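Local coordinates for protein oxidoreductase (Azotobacter vinelandii, PDB 7D5M) that binds NAD+ and, as a homologue of inositol dehydrogenase, is probably a dinucleotide-dependent oxidoreductase of the GFO/IDH/MocA family, at residues 7-12 / 341-345; 18-22 / 52-56; 24-28 / 329-333; 317-321 / 334-339. One frame throughout, in Å; residues are numbered along the deposited sequence.

Three of the four contacts share helix 329-349: contact 3 uses its first turn, contact 4 the middle and contact 1 a later part, so one helix packs against helix 26-34 of the Rossmann fold, the loop that precedes it and the segment leading into strand 12-16. Contacts 3 and 4 have centres about 13 Å apart and touch, as do contacts 1 and 4, about 14 Å apart. Contact 2 has its centre about 17 Å from that of contact 3. Along the chain contact 1 encloses the other three, contacts 2 and 3 alternate, and contact 2 closes before contact 4 opens. Residues 18-22 and 24-28 follow one another in the sequence and both hold NAD.

Contact 1. Residues 7-12 / 341-345; sequences RIAQPI and AMAMD
Ile8 and Ile12 pack against one side of helix 329-349, and the dense part of the contact lies between these two branched side chains and Ala341, Met344 and Asp345. CG2 of Ile8 comes to 3.6 Å from CB of Asp345, the two side chains running past one another head to tail. The longer branch of Ile8 carries CD1 to the methyl of Ala341. CG1 of Ile8 stands between its own backbone N and carbonyl carbon (chi1 64°), which leaves CG2 beside N and turned to Asp345. Ile12 brings CG1 to 4.1 Å from CB of Ala341, while its CD1 meets CB of Met344, the two side chains crossing at about a right angle. Phe39 of strand 39-45 also touches Ile12, Ala341 and Met344.

The side at Arg7 and Asp345 is less enclosed. There the aliphatic CD of Arg7 rests 3.6 Å from SD of Met342, and the guanidinium of Arg7 forms a cation-pi pair with Tyr338. The carboxylate of Asp345 reaches the loop through water: one molecule donates to OD2 of Asp345 at 2.8 Å and accepts from N of Ala9, and another donates to OD1 of Asp345 and accepts from N of Gln10. OD2 also takes part in a salt bridge with Arg349. The chemistry is therefore divided: apolar branches join the segment to the helix directly, whereas two backbone N-H groups reach the helix carboxylate through water, with Arg349 probably offsetting its charge.

Contact 2. Residues 18-22 / 52-56; sequences GGGRN and RGREF. With NAD (nicotinamide-adenine-dinucleotide), chain B.
The Phe56 ring carries the backbone of Arg21 on one face: CA of Arg21 stands 3.6 Å from the ring centroid, only 3° off the normal, a CH-pi contact over the centre. At the ring's edge, near its plane, lies O of Gly19. The Arg21 guanidinium has the methylenes of Arg52 over one face, CD of Arg52 being 3.6 Å from NH2 of Arg21. At its edge and in plane, NH1 of Arg21 gives a nearly straight hydrogen bond of 3.0 Å to OE1 of Glu55 (172° at the hydrogen), part of a salt bridge with guanidinium and carboxylate almost coplanar. The Arg52 guanidinium has ND2 of Asn22 over one face and O2B of NAD at its edge, near its plane; it is salt-bridged to Asp47.

Arg21 reaches Glu55 by running CB and CG along the Phe56 ring and then bending at chi3 (77°). An alanine at Arg21 is likely to leave Glu55 without this charged mate and to bare the Arg52 methylenes. A water accepts from N of Arg21 at 2.9 Å and gives a weak bond to O of Arg52. Beyond these side chains, N of Gly20 donates to O3B of NAD at 2.9 Å, and a CB on Gly20 would clash with that oxygen. This is the glycine-rich turn after the first strand of a Rossmann fold, lying against the adenosine ribose and backed by helix 50-59.

Contact 3. Residues 24-28 / 329-333; sequences QIGYI and LFEAW. With NAD (nicotinamide-adenine-dinucleotide), chain B.
Ile28 is wedged between two aromatic residues of helix 329-349, Phe330 and Trp333. Its CB lies 3.8 Å from CE1 of Phe330, and CG1, which stands opposite the backbone N across CA-CB (chi1 -172°), comes to 3.6 Å from the same CE1. The shorter branch, CG2, touches the six-membered part of the indole at CZ3 and CH2 of Trp333. At the tip, CD1 sits over two faces at once: it is 3.5 Å from the centroid of the five-membered ring of Trp333 and 4.0 Å from that of Phe330, both CH-pi contacts. CG of Leu329 also reaches this methyl.

Next to it the rings of Tyr27 and Phe330 meet rim to rim with their planes at 60°; the hydroxyl of Tyr27 is bonded to Asp36 of the second subunit. The indole's far end approaches the cofactor, CZ2 of Trp333 lying 3.6 Å from O7N of NAD, and CH2 meets CG1 of Ile25. With the indole cut back to a valine, Ile28 is likely to lose much of its aromatic cover and the carboxamide its neighbour.

At the start of the segment, N of Gln24 donates to O2A of NAD at 3.1 Å and N of Ile25 to O2N of NAD, while CD1 of Ile25 packs against the nicotinamide ring. Backbone N-H groups gripping the pyrophosphate just before helix 26-34 are typical of a Rossmann fold, here covered by helix 329-349 from far along the chain.

Contact 4. Residues 317-321 / 334-339; sequences LDDRI and SNLYYR
OD2 of Asp318 is gripped by both terminal nitrogens of Arg339, which approaches end-on: NH1 of Arg339 lies 2.6 Å from OD2 of Asp318, and NH2 of Arg339 2.9 Å from it. Both bonds come on the syn side and near the guanidinium plane, although carboxylate and guanidinium are turned 78° apart. The second oxygen, OD1 of Asp318, accepts from OH of Tyr338 at 2.6 Å, the carboxylate lying at the edge of that ring. The ring is carried there by CG held between backbone N and carbonyl carbon (chi1 88°). NH1 of Arg339 also donates to O of Asn335, from above the carbonyl plane, which helps fix the guanidinium.

Alongside, Arg320 runs antiparallel to Asn335, and NH2 of Arg320 bonds OD1 of Asn335 at 2.8 Å; the bond from NE is weak. CB of Ser334 covers one face of this guanidinium, 3.4 Å from NH2 of Arg320, and NH1 of Arg320 forms a salt bridge with Asp36. A water bridges O of Asp318 and ND2 of Asn335. The buried carboxylate thus has a cation and a phenol as donors, which would be expected to keep it ionised and tie loop 317-321 to the helix.

Contact 1. Residues 7-12 / 341-345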
# COMPACT_ATOMS: atom_id res chain seq x y z
N ARG A 7 33.57 11.01 16.26
CA ARG A 7 33.79 9.60 16.67
C ARG A 7 35.27 9.25 16.68
O ARG A 7 35.62 8.23 17.24
CB ARG A 7 33.10 8.71 15.66
CG ARG A 7 31.65 9.10 15.45
CD ARG A 7 30.96 7.80 15.21
NE ARG A 7 29.56 7.97 14.92
CZ ARG A 7 28.59 7.35 15.57
NH1 ARG A 7 28.88 6.51 16.56
NH2 ARG A 7 27.35 7.58 15.22
N ILE A 8 36.07 10.05 15.98
CA ILE A 8 37.55 9.95 15.94
C ILE A 8 38.07 11.38 16.14
O ILE A 8 37.28 12.32 15.90
CB ILE A 8 38.01 9.30 14.62
CG1 ILE A 8 37.65 10.14 13.39
CG2 ILE A 8 37.43 7.89 14.50
CD1 ILE A 8 38.24 9.62 12.10
N ALA A 9 39.32 11.52 16.59
CA ALA A 9 39.93 12.80 17.03
C ALA A 9 39.94 13.81 15.87
O ALA A 9 39.61 14.99 16.11
CB ALA A 9 41.32 12.57 17.54
N GLN A 10 40.33 13.36 14.67
CA GLN A 10 40.39 14.22 13.47
C GLN A 10 39.82 13.47 12.28
O GLN A 10 39.96 12.25 12.20
CB GLN A 10 41.83 14.61 13.12
CG GLN A 10 42.53 15.39 14.22
CD GLN A 10 41.99 16.79 14.42
OE1 GLN A 10 41.37 17.38 13.55
NE2 GLN A 10 42.24 17.33 15.60
N PRO A 11 39.22 14.17 11.30
CA PRO A 11 38.74 13.53 10.08
C PRO A 11 39.90 12.85 9.35
O PRO A 11 41.00 13.41 9.30
CB PRO A 11 38.15 14.68 9.26
CG PRO A 11 37.81 15.72 10.30
CD PRO A 11 38.94 15.62 11.30
N ILE A 12 39.64 11.66 8.82
CA ILE A 12 40.61 10.91 7.97
C ILE A 12 40.93 11.79 6.76
O ILE A 12 39.99 12.25 6.07
CB ILE A 12 40.04 9.54 7.54
CG1 ILE A 12 39.62 8.64 8.71
CG2 ILE A 12 41.02 8.83 6.61
CD1 ILE A 12 40.73 8.22 9.64
N ALA A 341 35.57 5.08 8.87
CA ALA A 341 36.49 6.04 9.52
C ALA A 341 36.92 5.49 10.89
O ALA A 341 38.12 5.52 11.20
CB ALA A 341 35.83 7.40 9.64
N MET A 342 35.99 5.00 11.70
CA MET A 342 36.35 4.44 13.03
C MET A 342 37.31 3.25 12.87
O MET A 342 38.26 3.15 13.67
CB MET A 342 35.11 3.99 13.80
CG MET A 342 34.27 5.17 14.25
SD MET A 342 32.79 4.65 15.16
CE MET A 342 33.49 4.28 16.76
N ALA A 343 37.09 2.39 11.87
CA ALA A 343 37.92 1.18 11.64
C ALA A 343 39.33 1.60 11.22
O ALA A 343 40.32 1.02 11.72
CB ALA A 343 37.26 0.29 10.60
N MET A 344 39.43 2.58 10.33
CA MET A 344 40.72 3.09 9.82
C MET A 344 41.50 3.71 10.98
O MET A 344 42.70 3.36 11.16
CB MET A 344 40.50 4.13 8.72
CG MET A 344 39.91 3.51 7.47
SD MET A 344 39.46 4.77 6.27
CE MET A 344 38.64 3.75 5.04
N ASP A 345 40.84 4.56 11.75
CA ASP A 345 41.45 5.25 12.92
C ASP A 345 41.86 4.20 13.97
O ASP A 345 43.00 4.32 14.48
CB ASP A 345 40.50 6.29 13.52
CG ASP A 345 41.05 6.93 14.78
OD1 ASP A 345 41.99 7.74 14.65
OD2 ASP A 345 40.57 6.58 15.86
O HOH W 1 40.80 8.99 17.34
O HOH W 2 41.91 10.72 14.36

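Contact 2. Residues 18-22 / 52-56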
# COMPACT_ATOMS: atom_id res chain seq x y z
N GLY A 18 37.97 8.88 -9.42
CA GLY A 18 36.65 8.89 -10.08
C GLY A 18 35.67 9.70 -9.26
O GLY A 18 36.12 10.50 -8.42
N GLY A 19 34.38 9.48 -9.48
CA GLY A 19 33.32 10.26 -8.82
C GLY A 19 33.30 11.70 -9.29
O GLY A 19 32.88 12.57 -8.52
N GLY A 20 33.70 11.95 -10.54
CA GLY A 20 33.84 13.30 -11.10
C GLY A 20 32.50 13.96 -11.41
O GLY A 20 31.42 13.42 -11.01
N ARG A 21 32.57 15.09 -12.11
CA ARG A 21 31.45 16.04 -12.31
C ARG A 21 30.20 15.34 -12.86
O ARG A 21 29.11 15.69 -12.40
CB ARG A 21 31.85 17.14 -13.29
CG ARG A 21 30.87 18.31 -13.28
CD ARG A 21 31.53 19.59 -13.73
NE ARG A 21 31.68 19.59 -15.17
CZ ARG A 21 32.65 20.23 -15.84
NH1 ARG A 21 33.59 20.89 -15.18
NH2 ARG A 21 32.69 20.17 -17.16
N ASN A 22 30.36 14.42 -13.81
CA ASN A 22 29.21 13.80 -14.51
C ASN A 22 28.91 12.40 -13.97
O ASN A 22 28.07 11.73 -14.59
CB ASN A 22 29.46 13.81 -16.02
CG ASN A 22 29.66 15.22 -16.55
OD1 ASN A 22 28.98 16.14 -16.11
ND2 ASN A 22 30.62 15.39 -17.45
N ARG A 52 38.97 18.43 -16.67
CA ARG A 52 37.60 18.45 -16.08
C ARG A 52 37.67 17.97 -14.63
O ARG A 52 36.91 18.50 -13.79
CB ARG A 52 36.66 17.61 -16.95
CG ARG A 52 35.21 17.64 -16.48
CD ARG A 52 34.31 16.96 -17.50
NE ARG A 52 34.63 15.54 -17.59
CZ ARG A 52 34.41 14.78 -18.66
NH1 ARG A 52 33.87 15.29 -19.76
NH2 ARG A 52 34.75 13.50 -18.63
N GLY A 53 38.56 17.02 -14.31
CA GLY A 53 38.79 16.56 -12.92
C GLY A 53 39.24 17.71 -12.03
O GLY A 53 38.75 17.82 -10.91
N ARG A 54 40.16 18.54 -12.51
CA ARG A 54 40.71 19.68 -11.73
C ARG A 54 39.64 20.77 -11.61
O ARG A 54 39.48 21.31 -10.50
CB ARG A 54 41.99 20.23 -12.34
CG ARG A 54 42.57 21.40 -11.56
CD ARG A 54 43.97 21.80 -11.97
NE ARG A 54 44.95 20.78 -11.59
CZ ARG A 54 45.62 20.00 -12.43
NH1 ARG A 54 45.43 20.09 -13.74
NH2 ARG A 54 46.47 19.11 -11.96
N GLU A 55 38.95 21.11 -12.70
CA GLU A 55 37.84 22.10 -12.66
C GLU A 55 36.87 21.70 -11.54
O GLU A 55 36.47 22.57 -10.75
CB GLU A 55 37.05 22.14 -13.97
CG GLU A 55 37.76 22.87 -15.08
CD GLU A 55 37.05 22.72 -16.42
OE1 GLU A 55 35.85 22.37 -16.42
OE2 GLU A 55 37.71 22.92 -17.45
N PHE A 56 36.49 20.42 -11.50
CA PHE A 56 35.46 19.91 -10.55
C PHE A 56 36.04 19.89 -9.13
O PHE A 56 35.37 20.36 -8.19
CB PHE A 56 34.93 18.54 -10.98
CG PHE A 56 33.80 18.03 -10.13
CD1 PHE A 56 32.65 18.79 -9.96
CD2 PHE A 56 33.87 16.79 -9.52
CE1 PHE A 56 31.61 18.33 -9.17
CE2 PHE A 56 32.81 16.32 -8.76
CZ PHE A 56 31.69 17.09 -8.58
PA NAD B . 30.07 6.73 -14.09
O1A NAD B . 30.49 6.31 -15.46
O2A NAD B . 28.79 7.47 -13.88
O5B NAD B . 31.27 7.56 -13.42
C5B NAD B . 32.67 7.23 -13.65
C4B NAD B . 33.50 8.38 -13.13
O4B NAD B . 34.89 7.98 -12.99
C3B NAD B . 33.54 9.62 -14.03
O3B NAD B . 33.64 10.79 -13.22
C2B NAD B . 34.81 9.38 -14.85
O2B NAD B . 35.37 10.54 -15.43
C1B NAD B . 35.71 8.83 -13.76
N9A NAD B . 36.84 8.05 -14.23
C8A NAD B . 36.81 7.04 -15.16
N7A NAD B . 37.96 6.46 -15.33
C5A NAD B . 38.81 7.10 -14.45
C6A NAD B . 40.18 6.92 -14.15
N6A NAD B . 40.94 5.98 -14.72
N1A NAD B . 40.72 7.72 -13.20
C2A NAD B . 39.94 8.65 -12.63
N3A NAD B . 38.65 8.90 -12.82
C4A NAD B . 38.13 8.08 -13.75
O3 NAD B . 30.00 5.42 -13.13
PN NAD B . 29.13 5.18 -11.79
O1N NAD B . 27.74 4.73 -12.16
O2N NAD B . 29.28 6.38 -10.89
O5D NAD B . 29.87 3.92 -11.14
C5D NAD B . 31.24 3.96 -10.74
C4D NAD B . 31.46 2.77 -9.86
O4D NAD B . 30.52 2.82 -8.75
C3D NAD B . 31.22 1.42 -10.55
O3D NAD B . 32.12 0.46 -10.04
C2D NAD B . 29.77 1.09 -10.16
O2D NAD B . 29.49 -0.30 -10.17
C1D NAD B . 29.73 1.64 -8.74
N1N NAD B . 28.36 2.00 -8.24
C2N NAD B . 27.94 1.50 -7.03
C3N NAD B . 26.65 1.77 -6.56
C7N NAD B . 26.32 1.32 -5.15
O7N NAD B . 27.24 0.99 -4.40
N7N NAD B . 25.04 1.35 -4.78
C4N NAD B . 25.75 2.44 -7.40
C5N NAD B . 26.19 2.92 -8.63
C6N NAD B . 27.53 2.82 -8.95
O HOH W 3 35.13 15.94 -13.03

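Contact 3. Residues 24-28 / 329-333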
# COMPACT_ATOMS: atom_id res chain seq x y z
N GLN A 24 27.51 9.16 -11.66
CA GLN A 24 26.26 8.81 -10.93
C GLN A 24 26.54 8.77 -9.42
O GLN A 24 25.68 9.24 -8.65
CB GLN A 24 25.73 7.45 -11.38
CG GLN A 24 25.32 7.39 -12.84
CD GLN A 24 24.55 6.12 -13.12
OE1 GLN A 24 25.01 5.01 -12.83
NE2 GLN A 24 23.35 6.27 -13.66
N ILE A 25 27.66 8.18 -9.00
CA ILE A 25 27.81 7.74 -7.59
C ILE A 25 28.79 8.64 -6.82
O ILE A 25 28.85 8.50 -5.59
CB ILE A 25 28.20 6.25 -7.50
CG1 ILE A 25 27.60 5.57 -6.26
CG2 ILE A 25 29.71 6.04 -7.58
CD1 ILE A 25 26.08 5.66 -6.16
N GLY A 26 29.54 9.51 -7.50
CA GLY A 26 30.56 10.34 -6.83
C GLY A 26 29.97 11.12 -5.66
O GLY A 26 30.58 11.15 -4.57
N TYR A 27 28.79 11.71 -5.85
CA TYR A 27 28.22 12.63 -4.83
C TYR A 27 27.89 11.88 -3.53
O TYR A 27 28.22 12.39 -2.44
CB TYR A 27 26.99 13.37 -5.35
CG TYR A 27 26.42 14.25 -4.27
CD1 TYR A 27 27.13 15.34 -3.81
CD2 TYR A 27 25.24 13.91 -3.63
CE1 TYR A 27 26.66 16.12 -2.78
CE2 TYR A 27 24.75 14.69 -2.60
CZ TYR A 27 25.46 15.80 -2.17
OH TYR A 27 24.99 16.56 -1.14
N ILE A 28 27.23 10.73 -3.60
CA ILE A 28 26.81 10.04 -2.35
C ILE A 28 28.05 9.61 -1.56
O ILE A 28 28.02 9.69 -0.32
CB ILE A 28 25.82 8.89 -2.60
CG1 ILE A 28 25.28 8.37 -1.26
CG2 ILE A 28 26.41 7.77 -3.44
CD1 ILE A 28 24.00 7.60 -1.38
N LEU A 329 18.66 6.77 1.68
CA LEU A 329 19.89 6.02 1.35
C LEU A 329 21.13 6.84 1.76
O LEU A 329 22.17 6.22 2.01
CB LEU A 329 19.89 5.69 -0.14
CG LEU A 329 21.06 4.84 -0.64
CD1 LEU A 329 21.10 3.49 0.06
CD2 LEU A 329 20.97 4.63 -2.14
N PHE A 330 21.05 8.16 1.86
CA PHE A 330 22.22 8.98 2.29
C PHE A 330 22.57 8.65 3.74
O PHE A 330 23.77 8.60 4.08
CB PHE A 330 22.01 10.47 2.04
CG PHE A 330 22.11 10.83 0.58
CD1 PHE A 330 23.33 11.16 0.01
CD2 PHE A 330 20.98 10.81 -0.22
CE1 PHE A 330 23.41 11.49 -1.34
CE2 PHE A 330 21.07 11.13 -1.57
CZ PHE A 330 22.29 11.46 -2.13
N GLU A 331 21.57 8.39 4.58
CA GLU A 331 21.81 8.00 5.99
C GLU A 331 22.48 6.62 6.02
O GLU A 331 23.45 6.45 6.76
CB GLU A 331 20.51 8.01 6.79
CG GLU A 331 20.10 9.41 7.21
CD GLU A 331 19.77 10.35 6.07
OE1 GLU A 331 20.53 11.33 5.86
OE2 GLU A 331 18.77 10.10 5.38
N ALA A 332 21.96 5.67 5.25
CA ALA A 332 22.53 4.31 5.14
C ALA A 332 24.02 4.44 4.77
O ALA A 332 24.88 3.82 5.43
CB ALA A 332 21.77 3.50 4.12
N TRP A 333 24.34 5.23 3.75
CA TRP A 333 25.75 5.39 3.31
C TRP A 333 26.58 6.08 4.39
O TRP A 333 27.76 5.71 4.56
CB TRP A 333 25.85 6.15 1.99
CG TRP A 333 25.64 5.29 0.79
CD1 TRP A 333 24.53 4.57 0.44
CD2 TRP A 333 26.60 5.11 -0.25
NE1 TRP A 333 24.75 3.94 -0.76
CE2 TRP A 333 26.00 4.26 -1.21
CE3 TRP A 333 27.90 5.57 -0.47
CZ2 TRP A 333 26.68 3.86 -2.36
CZ3 TRP A 333 28.56 5.18 -1.61
CH2 TRP A 333 27.96 4.32 -2.53
PA NAD B . 30.07 6.73 -14.09
O1A NAD B . 30.49 6.31 -15.46
O2A NAD B . 28.79 7.47 -13.88
O5B NAD B . 31.27 7.56 -13.42
C5B NAD B . 32.67 7.23 -13.65
C4B NAD B . 33.50 8.38 -13.13
O4B NAD B . 34.89 7.98 -12.99
C3B NAD B . 33.54 9.62 -14.03
O3B NAD B . 33.64 10.79 -13.22
C2B NAD B . 34.81 9.38 -14.85
O2B NAD B . 35.37 10.54 -15.43
C1B NAD B . 35.71 8.83 -13.76
N9A NAD B . 36.84 8.05 -14.23
C8A NAD B . 36.81 7.04 -15.16
N7A NAD B . 37.96 6.46 -15.33
C5A NAD B . 38.81 7.10 -14.45
C6A NAD B . 40.18 6.92 -14.15
N6A NAD B . 40.94 5.98 -14.72
N1A NAD B . 40.72 7.72 -13.20
C2A NAD B . 39.94 8.65 -12.63
N3A NAD B . 38.65 8.90 -12.82
C4A NAD B . 38.13 8.08 -13.75
O3 NAD B . 30.00 5.42 -13.13
PN NAD B . 29.13 5.18 -11.79
O1N NAD B . 27.74 4.73 -12.16
O2N NAD B . 29.28 6.38 -10.89
O5D NAD B . 29.87 3.92 -11.14
C5D NAD B . 31.24 3.96 -10.74
C4D NAD B . 31.46 2.77 -9.86
O4D NAD B . 30.52 2.82 -8.75
C3D NAD B . 31.22 1.42 -10.55
O3D NAD B . 32.12 0.46 -10.04
C2D NAD B . 29.77 1.09 -10.16
O2D NAD B . 29.49 -0.30 -10.17
C1D NAD B . 29.73 1.64 -8.74
N1N NAD B . 28.36 2.00 -8.24
C2N NAD B . 27.94 1.50 -7.03
C3N NAD B . 26.65 1.77 -6.56
C7N NAD B . 26.32 1.32 -5.15
O7N NAD B . 27.24 0.99 -4.40
N7N NAD B . 25.04 1.35 -4.78
C4N NAD B . 25.75 2.44 -7.40
C5N NAD B . 26.19 2.92 -8.63
C6N NAD B . 27.53 2.82 -8.95

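Contact 4. Residues 317-321 / 334-339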
# COMPACT_ATOMS: atom_id res chain seq x y z
N LEU A 317 20.99 2.61 17.24
CA LEU A 317 22.27 3.36 17.43
C LEU A 317 22.38 4.51 16.42
O LEU A 317 22.78 5.62 16.82
CB LEU A 317 23.44 2.40 17.30
CG LEU A 317 23.74 1.53 18.52
CD1 LEU A 317 24.80 0.50 18.18
CD2 LEU A 317 24.17 2.39 19.70
N ASP A 318 22.02 4.28 15.16
CA ASP A 318 22.33 5.22 14.05
C ASP A 318 21.16 6.17 13.76
O ASP A 318 21.30 6.96 12.82
CB ASP A 318 22.76 4.46 12.80
CG ASP A 318 24.11 3.77 12.93
OD1 ASP A 318 24.86 4.11 13.89
OD2 ASP A 318 24.40 2.91 12.09
N ASP A 319 20.10 6.19 14.57
CA ASP A 319 18.98 7.14 14.33
C ASP A 319 19.52 8.57 14.41
O ASP A 319 20.17 8.90 15.41
CB ASP A 319 17.82 6.92 15.30
CG ASP A 319 17.07 5.62 15.07
OD1 ASP A 319 17.02 5.16 13.91
OD2 ASP A 319 16.54 5.09 16.07
N ARG A 320 19.27 9.38 13.37
CA ARG A 320 19.72 10.79 13.29
C ARG A 320 18.54 11.73 13.55
O ARG A 320 18.77 12.92 13.81
CB ARG A 320 20.35 11.06 11.93
CG ARG A 320 21.63 10.27 11.70
CD ARG A 320 21.95 10.06 10.23
NE ARG A 320 23.07 9.15 10.10
CZ ARG A 320 24.36 9.50 10.15
NH1 ARG A 320 24.71 10.77 10.27
NH2 ARG A 320 25.30 8.58 10.03
N ILE A 321 17.32 11.20 13.49
CA ILE A 321 16.09 11.97 13.84
C ILE A 321 15.03 10.97 14.32
O ILE A 321 15.14 9.78 14.01
CB ILE A 321 15.64 12.82 12.64
CG1 ILE A 321 14.61 13.88 13.05
CG2 ILE A 321 15.18 11.92 11.51
CD1 ILE A 321 14.41 14.99 12.05
N SER A 334 26.00 7.08 5.07
CA SER A 334 26.67 7.80 6.19
C SER A 334 26.97 6.82 7.33
O SER A 334 28.05 6.95 7.95
CB SER A 334 25.85 8.97 6.67
OG SER A 334 25.64 9.89 5.61
N ASN A 335 26.07 5.88 7.59
CA ASN A 335 26.23 4.85 8.64
C ASN A 335 27.41 3.93 8.30
O ASN A 335 28.13 3.54 9.22
CB ASN A 335 24.92 4.10 8.87
CG ASN A 335 23.85 5.02 9.42
OD1 ASN A 335 24.19 6.02 10.05
ND2 ASN A 335 22.59 4.68 9.20
N LEU A 336 27.62 3.59 7.03
CA LEU A 336 28.81 2.79 6.64
C LEU A 336 30.06 3.65 6.78
O LEU A 336 31.06 3.16 7.33
CB LEU A 336 28.69 2.30 5.20
CG LEU A 336 27.57 1.32 4.89
CD1 LEU A 336 27.90 0.59 3.61
CD2 LEU A 336 27.30 0.35 6.03
N TYR A 337 30.04 4.88 6.26
CA TYR A 337 31.26 5.71 6.13
C TYR A 337 31.79 6.08 7.53
O TYR A 337 33.03 6.10 7.69
CB TYR A 337 31.04 6.92 5.21
CG TYR A 337 31.67 6.76 3.85
CD1 TYR A 337 33.01 7.03 3.66
CD2 TYR A 337 30.94 6.33 2.74
CE1 TYR A 337 33.62 6.90 2.42
CE2 TYR A 337 31.54 6.20 1.49
CZ TYR A 337 32.89 6.48 1.33
OH TYR A 337 33.51 6.37 0.11
N TYR A 338 30.95 6.34 8.53
CA TYR A 338 31.51 6.67 9.88
C TYR A 338 32.16 5.40 10.44
O TYR A 338 33.18 5.53 11.12
CB TYR A 338 30.51 7.32 10.84
CG TYR A 338 29.69 6.37 11.66
CD1 TYR A 338 30.25 5.64 12.70
CD2 TYR A 338 28.33 6.22 11.43
CE1 TYR A 338 29.51 4.74 13.45
CE2 TYR A 338 27.56 5.34 12.18
CZ TYR A 338 28.15 4.60 13.20
OH TYR A 338 27.41 3.73 13.94
N ARG A 339 31.61 4.22 10.14
CA ARG A 339 32.21 2.94 10.61
C ARG A 339 33.54 2.73 9.90
O ARG A 339 34.52 2.28 10.55
CB ARG A 339 31.25 1.78 10.39
CG ARG A 339 30.04 1.80 11.32
CD ARG A 339 29.14 0.63 11.00
NE ARG A 339 28.11 0.38 11.99
CZ ARG A 339 27.02 1.10 12.15
NH1 ARG A 339 26.82 2.17 11.41
NH2 ARG A 339 26.13 0.75 13.08
O HOH W 4 20.98 7.00 10.12
O HOH W 5 27.96 9.66 9.75